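Local coordinates for protein transcriptional regulator, Crp/Fnr family (Eubacterium rectale ATCC 33656, PDB 3DV8) that probably regulates transcription in the manner of the Crp/Fnr family, pairing a cyclic nucleotide-binding-type effector domain with a DNA-binding helix-turn-helix domain, at residues C44-L48 against C78-C84. Numbering follows the deposited sequence.
Sequences CTGLL and CLLSASC
Leu48 and Cys78 form an antiparallel hydrogen-bonded pair, the evidence being two reciprocal backbone bonds: Cys78 N to Leu48 O, 2.7 Å and nearly straight at 169°, and Leu48 N to Cys78 O at 3.1 Å. The same Cys78 carbonyl takes a CA-H...O contact from Leu47. This pairing places 77-78 at the margin of one sheet of the double-stranded beta-helix (cupin-like) domain; Leu47 bonds through its backbone to Ile106 on the neighbouring strand.

Past the strand the chain turns into a 3-10 segment, and Ser81 makes the side-chain bond. Its OG lies between backbone N and carbonyl carbon and reaches Gly46 O at 2.6 Å, tilted 17° from the carbonyl plane.

Apolar contacts lie on two sides. Leu48 sets CB against Cys78 CB (3.7 Å) while its CG and CD1 lie over the Ser81 hydroxymethyl group; an alanine here would probably open a gap beside Cys78 and Ser81 and leave that hydroxymethyl less covered. Leu47 instead directs CD1 to Ala82 CB (3.7 Å) and CD2 to Leu79, which continues to Leu128 of helix 119-145.

Covalently, Cys44 SG and Cys84 SG join at 2.0 Å with chi3 -80°, an ordinary disulfide torsion. The disulfide thus ties the loop before strand 46-50 to the 3-10 segment, limiting their separation even if the noncovalent bonds break.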
loop_
_atom_site.group_PDB
_atom_site.type_symbol
_atom_site.label_atom_id
_atom_site.label_comp_id
_atom_site.label_asym_id
_atom_site.label_seq_id
_atom_site.Cartn_x
_atom_site.Cartn_y
_atom_site.Cartn_z
ATOM N N CYS A 44 7.148 -2.844 -19.513
ATOM C CA CYS A 44 5.770 -3.297 -19.302
ATOM C C CYS A 44 5.593 -4.613 -20.065
ATOM O O CYS A 44 4.814 -4.719 -21.019
ATOM C CB CYS A 44 4.738 -2.252 -19.698
ATOM S SG CYS A 44 3.120 -2.784 -19.117
ATOM N N THR A 45 6.356 -5.605 -19.610
ATOM C CA THR A 45 6.438 -6.925 -20.236
ATOM C C THR A 45 5.120 -7.701 -20.190
ATOM O O THR A 45 4.553 -8.038 -21.236
ATOM C CB THR A 45 7.599 -7.751 -19.616
ATOM O OG1 THR A 45 7.512 -7.707 -18.186
ATOM C CG2 THR A 45 8.948 -7.164 -20.039
ATOM N N GLY A 46 4.620 -7.939 -18.984
ATOM C CA GLY A 46 3.361 -8.663 -18.793
ATOM C C GLY A 46 3.260 -9.287 -17.422
ATOM O O GLY A 46 4.114 -9.037 -16.566
ATOM N N LEU A 47 2.210 -10.082 -17.215
ATOM C CA LEU A 47 2.027 -10.806 -15.950
ATOM C C LEU A 47 3.013 -11.966 -15.945
ATOM O O LEU A 47 3.205 -12.596 -16.982
ATOM C CB LEU A 47 0.594 -11.321 -15.748
ATOM C CG LEU A 47 -0.457 -10.261 -15.386
ATOM C CD1 LEU A 47 -0.848 -9.351 -16.558
ATOM C CD2 LEU A 47 -1.679 -10.951 -14.847
ATOM N N LEU A 48 3.642 -12.218 -14.795
ATOM C CA LEU A 48 4.642 -13.282 -14.642
ATOM C C LEU A 48 4.076 -14.369 -13.734
ATOM O O LEU A 48 3.590 -14.058 -12.655
ATOM C CB LEU A 48 5.960 -12.753 -14.038
ATOM C CG LEU A 48 6.539 -11.446 -14.591
ATOM C CD1 LEU A 48 7.735 -10.987 -13.779
ATOM C CD2 LEU A 48 6.893 -11.566 -16.061
ATOM N N CYS A 78 2.847 -12.272 -10.731
ATOM C CA CYS A 78 3.285 -10.895 -10.679
ATOM C C CYS A 78 2.316 -10.087 -11.534
ATOM O O CYS A 78 2.152 -10.387 -12.714
ATOM C CB CYS A 78 4.698 -10.780 -11.229
ATOM S SG CYS A 78 5.341 -9.133 -11.118
ATOM N N LEU A 79 1.658 -9.101 -10.926
ATOM C CA LEU A 79 0.748 -8.195 -11.635
ATOM C C LEU A 79 1.442 -6.898 -12.037
ATOM O O LEU A 79 1.248 -6.426 -13.164
ATOM C CB LEU A 79 -0.480 -7.860 -10.772
ATOM C CG LEU A 79 -1.555 -6.907 -11.331
ATOM C CD1 LEU A 79 -2.003 -7.292 -12.737
ATOM C CD2 LEU A 79 -2.757 -6.861 -10.405
ATOM N N LEU A 80 2.258 -6.344 -11.125
ATOM C CA LEU A 80 2.913 -5.023 -11.303
ATOM C C LEU A 80 3.992 -4.932 -12.391
ATOM O O LEU A 80 4.433 -3.827 -12.733
ATOM C CB LEU A 80 3.417 -4.468 -9.958
ATOM C CG LEU A 80 2.367 -4.361 -8.835
ATOM C CD1 LEU A 80 3.010 -3.812 -7.563
ATOM C CD2 LEU A 80 1.151 -3.519 -9.234
ATOM N N SER A 81 4.404 -6.087 -12.924
ATOM C CA SER A 81 5.268 -6.166 -14.114
ATOM C C SER A 81 4.487 -5.759 -15.398
ATOM O O SER A 81 5.111 -5.512 -16.443
ATOM C CB SER A 81 5.871 -7.567 -14.250
ATOM O OG SER A 81 4.865 -8.539 -14.074
ATOM N N ALA A 82 3.145 -5.739 -15.316
ATOM C CA ALA A 82 2.253 -5.253 -16.366
ATOM C C ALA A 82 1.472 -3.999 -15.882
ATOM O O ALA A 82 0.358 -3.779 -16.341
ATOM C CB ALA A 82 1.285 -6.372 -16.789
ATOM N N SER A 83 2.069 -3.174 -15.003
ATOM C CA SER A 83 1.426 -1.944 -14.419
ATOM C C SER A 83 0.791 -0.952 -15.414
ATOM O O SER A 83 -0.214 -0.303 -15.098
ATOM C CB SER A 83 2.417 -1.154 -13.531
ATOM O OG SER A 83 2.704 -1.817 -12.316
ATOM N N CYS A 84 1.392 -0.839 -16.595
ATOM C CA CYS A 84 0.908 0.050 -17.656
ATOM C C CYS A 84 -0.502 -0.290 -18.181
ATOM O O CYS A 84 -1.140 0.574 -18.778
ATOM C CB CYS A 84 1.895 0.071 -18.830
ATOM S SG CYS A 84 1.829 -1.412 -19.899
#